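Local structure of CEP104 (Gallus gallus, 5JO8) at residues A[125-136]-A[166-176]; A[140-151]-A[188-196]. The protein is a centriolar protein whose TOG domain, the part in this structure, probably binds tubulin or microtubules. All blocks are in the same frame, centred on the assembly; numbering follows the deposited sequence.

In the fold
Both contacts lie in the all-helical TOG domain, a row of paired antiparallel helices of the HEAT-repeat kind, and helix 125-142 serves both. Its first three turns make interaction 1, against the chain that leaves helix 148-163 and enters the short helix 173-177; its last turn and the loop beyond it make interaction 2, against the start of helix 187-204. The segments alternate along the chain, so the contacts cross in sequence. Their centres are about 20 Å apart, yet they meet where His176 ND1 of interaction 1 lies 3.4 Å from Leu140 CD1 of interaction 2, a packing contact. Interaction 1 is mainly apolar with one polar end, whereas interaction 2 adds a hydroxyl-to-carbonyl bond, an Arg-His stack and four waters.

Interaction 1 of 2, residues A[125-136]-A[166-176]; sequences KLETSHCVEKTL and EVKPLQIVPVH
Lys125 anchors one end of this contact by giving its ammonium to the backbone carbonyl of Glu166, NZ to O 2.7 Å. The lysine chain is bent at three successive bonds and crosses the Glu166 side chain at about a right angle, which brings NZ to the carbonyl, tilted 25° from its plane. The carboxylate adds a long salt bridge, NZ to Glu166 OE1 at 3.9 Å. One water links Lys125 NZ to Glu166 OE2; another joins Thr128 OG1 to OE1, so both carboxylate oxygens are hydrated.

Further along, the packing is mostly apolar. Thr128 turns its methyl CG2 inward, 3.7 Å from Leu170 CD1. Val132 divides its branches: CG1, anti to the backbone N (chi1 178°), meets Ile172 CG2 at 3.7 Å, while CG2 reaches both methyls of Val167. The bent Glu133 chain lays its carboxylate against Ile172, OE2 to CG2 3.4 Å. Leu136 and His176 run antiparallel alongside one another, with Leu136 CD2 3.6 Å from His176 CB and Leu136 CG over one ring face, toward the rim.

Helix 125-142 thus sits between neighbours: Glu127 pairs with Arg85 of helix 77-94, Cys131 packs on Ile113 of helix 100-121, and Leu136 reaches Ile158 and Met161 of helix 148-163.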
loop_
_atom_site.group_PDB
_atom_site.type_symbol
_atom_site.label_atom_id
_atom_site.label_comp_id
_atom_site.label_asym_id
_atom_site.label_seq_id
_atom_site.Cartn_x
_atom_site.Cartn_y
_atom_site.Cartn_z
ATOM N N LYS A 125 14.757 -9.948 -6.228
ATOM C CA LYS A 125 13.852 -8.823 -6.030
ATOM C C LYS A 125 12.564 -8.957 -6.830
ATOM O O LYS A 125 11.587 -8.256 -6.544
ATOM C CB LYS A 125 14.543 -7.486 -6.317
ATOM C CG LYS A 125 15.805 -7.236 -5.492
ATOM C CD LYS A 125 15.657 -7.630 -4.021
ATOM C CE LYS A 125 14.750 -6.672 -3.266
ATOM N NZ LYS A 125 15.331 -5.286 -3.153
ATOM N N LEU A 126 12.530 -9.854 -7.811
ATOM C CA LEU A 126 11.269 -10.174 -8.480
ATOM C C LEU A 126 10.255 -10.693 -7.454
ATOM O O LEU A 126 9.067 -10.357 -7.518
ATOM C CB LEU A 126 11.492 -11.193 -9.623
ATOM C CG LEU A 126 10.356 -11.636 -10.555
ATOM C CD1 LEU A 126 10.960 -12.395 -11.725
ATOM C CD2 LEU A 126 9.305 -12.519 -9.896
ATOM N N GLU A 127 10.720 -11.514 -6.518
ATOM C CA GLU A 127 9.821 -12.053 -5.506
ATOM C C GLU A 127 9.363 -10.957 -4.556
ATOM O O GLU A 127 8.189 -10.907 -4.198
ATOM C CB GLU A 127 10.470 -13.201 -4.742
ATOM C CG GLU A 127 10.795 -14.373 -5.660
ATOM C CD GLU A 127 9.558 -14.941 -6.342
ATOM O OE1 GLU A 127 8.482 -14.982 -5.709
ATOM O OE2 GLU A 127 9.654 -15.345 -7.525
ATOM N N THR A 128 10.279 -10.071 -4.179
ATOM C CA THR A 128 9.911 -8.925 -3.338
ATOM C C THR A 128 8.833 -8.109 -4.029
ATOM O O THR A 128 7.850 -7.685 -3.405
ATOM C CB THR A 128 11.110 -8.017 -3.104
ATOM O OG1 THR A 128 12.230 -8.819 -2.710
ATOM C CG2 THR A 128 10.810 -6.987 -2.009
ATOM N N SER A 129 9.028 -7.866 -5.321
ATOM C CA SER A 129 8.076 -7.110 -6.122
ATOM C C SER A 129 6.702 -7.765 -6.114
ATOM O O SER A 129 5.686 -7.093 -5.919
ATOM C CB SER A 129 8.578 -6.976 -7.560
ATOM O OG SER A 129 7.587 -6.379 -8.374
ATOM N N HIS A 130 6.669 -9.075 -6.326
ATOM C CA HIS A 130 5.425 -9.831 -6.262
ATOM C C HIS A 130 4.722 -9.612 -4.910
ATOM O O HIS A 130 3.506 -9.380 -4.867
ATOM C CB HIS A 130 5.707 -11.319 -6.475
ATOM C CG HIS A 130 4.505 -12.193 -6.297
ATOM N ND1 HIS A 130 3.639 -12.484 -7.331
ATOM C CD2 HIS A 130 4.027 -12.842 -5.209
ATOM C CE1 HIS A 130 2.685 -13.284 -6.887
ATOM N NE2 HIS A 130 2.893 -13.510 -5.600
ATOM N N CYS A 131 5.478 -9.671 -3.814
ATOM C CA CYS A 131 4.877 -9.499 -2.482
ATOM C C CYS A 131 4.196 -8.149 -2.349
ATOM O O CYS A 131 3.079 -8.057 -1.824
ATOM C CB CYS A 131 5.919 -9.609 -1.371
ATOM S SG CYS A 131 6.658 -11.260 -1.219
ATOM N N VAL A 132 4.888 -7.107 -2.788
ATOM C CA VAL A 132 4.354 -5.746 -2.685
ATOM C C VAL A 132 3.161 -5.572 -3.625
ATOM O O VAL A 132 2.113 -5.074 -3.217
ATOM C CB VAL A 132 5.431 -4.677 -2.947
ATOM C CG1 VAL A 132 4.814 -3.276 -2.879
ATOM C CG2 VAL A 132 6.560 -4.799 -1.936
ATOM N N GLU A 133 3.291 -5.993 -4.879
ATOM C CA GLU A 133 2.221 -5.777 -5.851
ATOM C C GLU A 133 0.933 -6.506 -5.480
ATOM O O GLU A 133 -0.156 -6.008 -5.743
ATOM C CB GLU A 133 2.661 -6.201 -7.253
ATOM C CG GLU A 133 3.789 -5.369 -7.851
ATOM C CD GLU A 133 3.354 -3.959 -8.249
ATOM O OE1 GLU A 133 2.146 -3.658 -8.192
ATOM O OE2 GLU A 133 4.228 -3.155 -8.632
ATOM N N LYS A 134 1.051 -7.673 -4.857
ATOM C CA LYS A 134 -0.129 -8.459 -4.520
ATOM C C LYS A 134 -0.842 -7.974 -3.263
ATOM O O LYS A 134 -1.989 -8.349 -3.020
ATOM C CB LYS A 134 0.226 -9.946 -4.371
ATOM C CG LYS A 134 0.649 -10.623 -5.670
ATOM C CD LYS A 134 -0.456 -10.539 -6.705
ATOM C CE LYS A 134 0.018 -11.087 -8.044
ATOM N NZ LYS A 134 -1.034 -10.996 -9.097
ATOM N N THR A 135 -0.160 -7.175 -2.449
ATOM C CA THR A 135 -0.710 -6.773 -1.158
ATOM C C THR A 135 -1.011 -5.281 -1.026
ATOM O O THR A 135 -1.932 -4.897 -0.304
ATOM C CB THR A 135 0.209 -7.199 0.003
ATOM O OG1 THR A 135 1.477 -6.543 -0.117
ATOM C CG2 THR A 135 0.414 -8.708 -0.025
ATOM N N LEU A 136 -0.236 -4.445 -1.701
ATOM C CA LEU A 136 -0.435 -3.001 -1.576
ATOM C C LEU A 136 -1.858 -2.537 -1.911
ATOM O O LEU A 136 -2.397 -1.689 -1.193
ATOM C CB LEU A 136 0.613 -2.236 -2.394
ATOM C CG LEU A 136 0.610 -0.709 -2.243
ATOM C CD1 LEU A 136 0.725 -0.272 -0.775
ATOM C CD2 LEU A 136 1.751 -0.139 -3.069
ATOM N N GLU A 166 14.653 -3.487 1.570
ATOM C CA GLU A 166 14.319 -4.417 0.484
ATOM C C GLU A 166 13.334 -3.836 -0.526
ATOM O O GLU A 166 13.294 -4.273 -1.675
ATOM C CB GLU A 166 13.738 -5.719 1.036
ATOM C CG GLU A 166 14.753 -6.632 1.739
ATOM C CD GLU A 166 15.794 -7.214 0.787
ATOM O OE1 GLU A 166 15.409 -7.877 -0.199
ATOM O OE2 GLU A 166 17.002 -7.015 1.037
ATOM N N VAL A 167 12.534 -2.865 -0.102
ATOM C CA VAL A 167 11.422 -2.379 -0.909
ATOM C C VAL A 167 11.705 -1.039 -1.570
ATOM O O VAL A 167 11.307 -0.801 -2.710
ATOM C CB VAL A 167 10.137 -2.300 -0.065
ATOM C CG1 VAL A 167 9.013 -1.617 -0.840
ATOM C CG2 VAL A 167 9.703 -3.672 0.398
ATOM N N LYS A 168 12.344 -0.137 -0.828
ATOM C CA LYS A 168 12.653 1.194 -1.356
ATOM C C LYS A 168 13.271 1.229 -2.779
ATOM O O LYS A 168 12.782 1.969 -3.636
ATOM C CB LYS A 168 13.489 2.003 -0.346
ATOM C CG LYS A 168 13.618 3.477 -0.708
ATOM C CD LYS A 168 14.146 4.298 0.466
ATOM C CE LYS A 168 14.282 5.775 0.103
ATOM N NZ LYS A 168 14.489 6.642 1.304
ATOM N N PRO A 169 14.303 0.398 -3.053
ATOM C CA PRO A 169 14.903 0.465 -4.389
ATOM C C PRO A 169 13.969 0.026 -5.531
ATOM O O PRO A 169 14.269 0.303 -6.694
ATOM C CB PRO A 169 16.076 -0.514 -4.296
ATOM C CG PRO A 169 16.331 -0.716 -2.857
ATOM C CD PRO A 169 15.016 -0.546 -2.175
ATOM N N LEU A 170 12.874 -0.659 -5.215
ATOM C CA LEU A 170 11.915 -1.093 -6.231
ATOM C C LEU A 170 11.073 0.053 -6.785
ATOM O O LEU A 170 10.493 -0.060 -7.868
ATOM C CB LEU A 170 10.982 -2.161 -5.673
ATOM C CG LEU A 170 11.635 -3.453 -5.190
ATOM C CD1 LEU A 170 10.565 -4.370 -4.611
ATOM C CD2 LEU A 170 12.379 -4.111 -6.345
ATOM N N GLN A 171 10.968 1.134 -6.014
ATOM C CA GLN A 171 10.206 2.314 -6.421
ATOM C C GLN A 171 8.764 1.987 -6.818
ATOM O O GLN A 171 8.225 2.546 -7.773
ATOM C CB GLN A 171 10.940 3.044 -7.551
ATOM C CG GLN A 171 12.348 3.456 -7.160
ATOM C CD GLN A 171 13.176 3.919 -8.338
ATOM O OE1 GLN A 171 13.013 3.433 -9.456
ATOM N NE2 GLN A 171 14.076 4.861 -8.091
ATOM N N ILE A 172 8.147 1.078 -6.068
ATOM C CA ILE A 172 6.811 0.579 -6.371
ATOM C C ILE A 172 5.788 1.402 -5.617
ATOM O O ILE A 172 4.800 1.855 -6.176
ATOM C CB ILE A 172 6.668 -0.922 -5.989
ATOM C CG1 ILE A 172 7.455 -1.809 -6.951
ATOM C CG2 ILE A 172 5.195 -1.346 -5.963
ATOM C CD1 ILE A 172 7.496 -3.271 -6.518
ATOM N N VAL A 173 6.032 1.572 -4.328
ATOM C CA VAL A 173 5.026 2.185 -3.471
ATOM C C VAL A 173 4.673 3.609 -3.904
ATOM O O VAL A 173 3.493 3.919 -4.042
ATOM C CB VAL A 173 5.372 2.058 -1.981
ATOM C CG1 VAL A 173 4.288 2.701 -1.142
ATOM C CG2 VAL A 173 5.522 0.584 -1.607
ATOM N N PRO A 174 5.684 4.468 -4.146
ATOM C CA PRO A 174 5.318 5.837 -4.548
ATOM C C PRO A 174 4.493 5.918 -5.827
ATOM O O PRO A 174 3.553 6.709 -5.924
ATOM C CB PRO A 174 6.683 6.509 -4.743
ATOM C CG PRO A 174 7.543 5.830 -3.746
ATOM C CD PRO A 174 7.122 4.379 -3.830
ATOM N N VAL A 175 4.841 5.090 -6.807
ATOM C CA VAL A 175 4.126 5.074 -8.069
ATOM C C VAL A 175 2.671 4.659 -7.883
ATOM O O VAL A 175 1.767 5.260 -8.467
ATOM C CB VAL A 175 4.850 4.184 -9.097
ATOM C CG1 VAL A 175 4.084 4.162 -10.409
ATOM C CG2 VAL A 175 6.265 4.693 -9.302
ATOM N N HIS A 176 2.439 3.649 -7.057
ATOM C CA HIS A 176 1.079 3.231 -6.748
ATOM C C HIS A 176 0.306 4.373 -6.080
ATOM O O HIS A 176 -0.858 4.609 -6.390
ATOM C CB HIS A 176 1.104 2.025 -5.813
ATOM C CG HIS A 176 -0.069 1.110 -5.970
ATOM N ND1 HIS A 176 -1.347 1.463 -5.595
ATOM C CD2 HIS A 176 -0.154 -0.151 -6.454
ATOM C CE1 HIS A 176 -2.172 0.461 -5.844
ATOM N NE2 HIS A 176 -1.472 -0.530 -6.369
HETATM O O HOH W 1 17.854 -5.681 -1.817
HETATM O O HOH W 2 13.071 -8.786 -0.226
#

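Interaction 2 of 2, residues A[140-151]-A[188-196]; sequences LSRTGDSSSRLR and HLAMSRVEL
A loop-to-helix contact in the HEAT-like TOG fold, this one sets the turn joining helices 125-142 and 148-163 against the first turns of helix 187-204. The close backbone approach is the evidence: Gly144 and Leu189 have their CA atoms 3.8 Å apart, within the type I beta turn from Arg142 to Asp145 on the Gly144 side. Ser192 OG donates to Thr143 O at 2.6 Å. Thr143 OG1 turns back to Leu140 O, which it meets in the carbonyl plane on a lone pair, and a water donates to both this hydroxyl and Leu189 O.

Toward the inner side the contact becomes apolar, with Leu140 CD2 3.9 Å from Leu196 CD1. Nearby, Arg193 directs its guanidinium to carbonyls of the preceding chain, including that of Gln179.

At the outer end Arg151 lies flat on His188, centres 4.0 Å apart and planes at 10°, with NH1 over the middle of the imidazole. Ser148 CA backs the other guanidinium face. The bond from Arg151 NH1 to Asp145 O helps fix the rotation of the group: it is 3.0 Å long, nearly straight at 171°, and its acceptor lies in the guanidinium plane.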
loop_
_atom_site.group_PDB
_atom_site.type_symbol
_atom_site.label_atom_id
_atom_site.label_comp_id
_atom_site.label_asym_id
_atom_site.label_seq_id
_atom_site.Cartn_x
_atom_site.Cartn_y
_atom_site.Cartn_z
ATOM N N LEU A 140 -4.054 -0.537 0.800
ATOM C CA LEU A 140 -4.609 0.786 0.499
ATOM C C LEU A 140 -6.111 0.832 0.732
ATOM O O LEU A 140 -6.635 1.834 1.220
ATOM C CB LEU A 140 -4.244 1.237 -0.918
ATOM C CG LEU A 140 -2.847 1.849 -0.955
ATOM C CD1 LEU A 140 -2.363 1.996 -2.384
ATOM C CD2 LEU A 140 -2.838 3.213 -0.256
ATOM N N SER A 141 -6.809 -0.237 0.370
ATOM C CA SER A 141 -8.248 -0.313 0.612
ATOM C C SER A 141 -8.590 -0.132 2.086
ATOM O O SER A 141 -9.569 0.527 2.413
ATOM C CB SER A 141 -8.820 -1.641 0.106
ATOM O OG SER A 141 -8.918 -1.644 -1.304
ATOM N N ARG A 142 -7.782 -0.705 2.971
ATOM C CA ARG A 142 -8.051 -0.635 4.406
ATOM C C ARG A 142 -7.844 0.779 4.941
ATOM O O ARG A 142 -8.382 1.127 5.978
ATOM C CB ARG A 142 -7.187 -1.618 5.204
ATOM C CG ARG A 142 -7.294 -3.084 4.759
ATOM C CD ARG A 142 -8.734 -3.570 4.599
ATOM N NE ARG A 142 -9.556 -3.359 5.793
ATOM C CZ ARG A 142 -9.580 -4.158 6.854
ATOM N NH1 ARG A 142 -8.814 -5.240 6.906
ATOM N NH2 ARG A 142 -10.370 -3.869 7.883
ATOM N N THR A 143 -7.062 1.594 4.236
ATOM C CA THR A 143 -6.908 2.997 4.649
ATOM C C THR A 143 -8.190 3.795 4.406
ATOM O O THR A 143 -8.278 4.963 4.786
ATOM C CB THR A 143 -5.723 3.709 3.950
ATOM O OG1 THR A 143 -6.038 3.967 2.578
ATOM C CG2 THR A 143 -4.435 2.889 4.068
ATOM N N GLY A 144 -9.176 3.164 3.773
ATOM C CA GLY A 144 -10.496 3.758 3.619
ATOM C C GLY A 144 -11.497 3.322 4.678
ATOM O O GLY A 144 -12.674 3.687 4.610
ATOM N N ASP A 145 -11.032 2.549 5.659
ATOM C CA ASP A 145 -11.899 2.037 6.722
ATOM C C ASP A 145 -12.614 3.155 7.465
ATOM O O ASP A 145 -12.080 4.246 7.618
ATOM C CB ASP A 145 -11.083 1.231 7.729
ATOM C CG ASP A 145 -11.938 0.284 8.532
ATOM O OD1 ASP A 145 -12.234 -0.816 8.019
ATOM O OD2 ASP A 145 -12.311 0.638 9.668
ATOM N N SER A 146 -13.817 2.875 7.959
ATOM C CA SER A 146 -14.586 3.890 8.686
ATOM C C SER A 146 -14.041 4.198 10.091
ATOM O O SER A 146 -14.392 5.224 10.691
ATOM C CB SER A 146 -16.063 3.494 8.755
ATOM O OG SER A 146 -16.211 2.192 9.291
ATOM N N SER A 147 -13.185 3.320 10.605
ATOM C CA SER A 147 -12.567 3.519 11.914
ATOM C C SER A 147 -11.152 4.071 11.788
ATOM O O SER A 147 -10.292 3.471 11.134
ATOM C CB SER A 147 -12.543 2.213 12.714
ATOM O OG SER A 147 -13.852 1.810 13.075
ATOM N N SER A 148 -10.919 5.211 12.429
ATOM C CA SER A 148 -9.623 5.881 12.384
ATOM C C SER A 148 -8.472 4.985 12.818
ATOM O O SER A 148 -7.390 5.048 12.237
ATOM C CB SER A 148 -9.646 7.151 13.242
ATOM O OG SER A 148 -9.872 6.833 14.602
ATOM N N ARG A 149 -8.708 4.140 13.817
ATOM C CA ARG A 149 -7.667 3.260 14.322
ATOM C C ARG A 149 -7.077 2.433 13.194
ATOM O O ARG A 149 -5.855 2.354 13.044
ATOM C CB ARG A 149 -8.223 2.324 15.401
ATOM C CG ARG A 149 -7.148 1.522 16.121
ATOM C CD ARG A 149 -7.726 0.277 16.787
ATOM N NE ARG A 149 -8.415 -0.566 15.817
ATOM C CZ ARG A 149 -7.811 -1.453 15.033
ATOM N NH1 ARG A 149 -8.527 -2.169 14.180
ATOM N NH2 ARG A 149 -6.499 -1.630 15.110
ATOM N N LEU A 150 -7.952 1.841 12.393
ATOM C CA LEU A 150 -7.500 0.924 11.352
ATOM C C LEU A 150 -6.893 1.700 10.185
ATOM O O LEU A 150 -5.915 1.248 9.593
ATOM C CB LEU A 150 -8.639 0.013 10.879
ATOM C CG LEU A 150 -8.295 -1.267 10.099
ATOM C CD1 LEU A 150 -8.411 -1.058 8.609
ATOM C CD2 LEU A 150 -6.901 -1.787 10.447
ATOM N N ARG A 151 -7.453 2.865 9.853
ATOM C CA ARG A 151 -6.892 3.686 8.773
ATOM C C ARG A 151 -5.446 4.034 9.080
ATOM O O ARG A 151 -4.588 4.029 8.198
ATOM C CB ARG A 151 -7.681 4.990 8.609
ATOM C CG ARG A 151 -9.091 4.808 8.123
ATOM C CD ARG A 151 -9.653 6.121 7.591
ATOM N NE ARG A 151 -9.706 7.194 8.593
ATOM C CZ ARG A 151 -10.725 7.394 9.424
ATOM N NH1 ARG A 151 -11.778 6.594 9.387
ATOM N NH2 ARG A 151 -10.693 8.400 10.289
ATOM N N HIS A 188 -12.633 8.946 3.257
ATOM C CA HIS A 188 -11.557 8.372 4.066
ATOM C C HIS A 188 -10.427 7.832 3.194
ATOM O O HIS A 188 -9.253 8.082 3.464
ATOM C CB HIS A 188 -12.085 7.271 4.984
ATOM C CG HIS A 188 -12.965 7.785 6.076
ATOM N ND1 HIS A 188 -14.085 7.112 6.518
ATOM C CD2 HIS A 188 -12.888 8.916 6.817
ATOM C CE1 HIS A 188 -14.659 7.807 7.485
ATOM N NE2 HIS A 188 -13.955 8.907 7.682
ATOM N N LEU A 189 -10.794 7.112 2.145
ATOM C CA LEU A 189 -9.825 6.595 1.188
ATOM C C LEU A 189 -9.012 7.731 0.566
ATOM O O LEU A 189 -7.789 7.659 0.472
ATOM C CB LEU A 189 -10.558 5.843 0.086
ATOM C CG LEU A 189 -9.700 5.022 -0.867
ATOM C CD1 LEU A 189 -9.024 3.881 -0.111
ATOM C CD2 LEU A 189 -10.555 4.503 -2.021
ATOM N N ALA A 190 -9.698 8.789 0.142
ATOM C CA ALA A 190 -9.019 9.886 -0.539
ATOM C C ALA A 190 -8.091 10.619 0.409
ATOM O O ALA A 190 -6.965 10.957 0.056
ATOM C CB ALA A 190 -10.042 10.858 -1.109
ATOM N N MET A 191 -8.579 10.883 1.613
ATOM C CA MET A 191 -7.781 11.557 2.624
ATOM C C MET A 191 -6.521 10.773 2.952
ATOM O O MET A 191 -5.435 11.338 3.043
ATOM C CB MET A 191 -8.600 11.774 3.893
ATOM C CG MET A 191 -9.494 12.998 3.855
ATOM S SD MET A 191 -8.543 14.508 3.599
ATOM C CE MET A 191 -7.484 14.502 5.048
ATOM N N SER A 192 -6.669 9.465 3.137
ATOM C CA SER A 192 -5.529 8.615 3.437
ATOM C C SER A 192 -4.518 8.653 2.312
ATOM O O SER A 192 -3.316 8.688 2.552
ATOM C CB SER A 192 -5.984 7.175 3.647
ATOM O OG SER A 192 -6.690 7.039 4.872
ATOM N N ARG A 193 -5.018 8.671 1.085
ATOM C CA ARG A 193 -4.117 8.687 -0.058
ATOM C C ARG A 193 -3.329 9.988 -0.148
ATOM O O ARG A 193 -2.114 9.961 -0.315
ATOM C CB ARG A 193 -4.846 8.409 -1.369
ATOM C CG ARG A 193 -3.879 8.165 -2.522
ATOM C CD ARG A 193 -3.814 6.684 -2.922
ATOM N NE ARG A 193 -4.900 6.372 -3.847
ATOM C CZ ARG A 193 -4.927 6.743 -5.123
ATOM N NH1 ARG A 193 -3.921 7.441 -5.636
ATOM N NH2 ARG A 193 -5.965 6.429 -5.885
ATOM N N VAL A 194 -3.993 11.139 -0.025
ATOM C CA VAL A 194 -3.241 12.390 -0.104
ATOM C C VAL A 194 -2.263 12.533 1.057
ATOM O O VAL A 194 -1.161 13.059 0.889
ATOM C CB VAL A 194 -4.142 13.625 -0.276
ATOM C CG1 VAL A 194 -4.805 13.587 -1.634
ATOM C CG2 VAL A 194 -5.200 13.702 0.830
ATOM N N GLU A 195 -2.654 12.056 2.237
ATOM C CA GLU A 195 -1.779 12.157 3.386
ATOM C C GLU A 195 -0.556 11.251 3.242
ATOM O O GLU A 195 0.543 11.629 3.650
ATOM C CB GLU A 195 -2.540 11.827 4.674
ATOM C CG GLU A 195 -3.576 12.849 5.057
ATOM C CD GLU A 195 -4.367 12.411 6.274
ATOM O OE1 GLU A 195 -4.498 11.185 6.499
ATOM O OE2 GLU A 195 -4.850 13.292 7.006
ATOM N N LEU A 196 -0.755 10.062 2.679
ATOM C CA LEU A 196 0.357 9.145 2.409
ATOM C C LEU A 196 1.373 9.746 1.447
ATOM O O LEU A 196 2.582 9.679 1.684
ATOM C CB LEU A 196 -0.147 7.807 1.861
ATOM C CG LEU A 196 -0.500 6.790 2.947
ATOM C CD1 LEU A 196 -1.281 5.624 2.368
ATOM C CD2 LEU A 196 0.765 6.295 3.626
HETATM O O HOH W 3 -6.002 5.507 0.222
HETATM O O HOH W 4 -13.461 5.193 2.333
HETATM O O HOH W 5 -15.312 4.441 5.352
HETATM O O HOH W 6 -4.811 6.814 7.088
#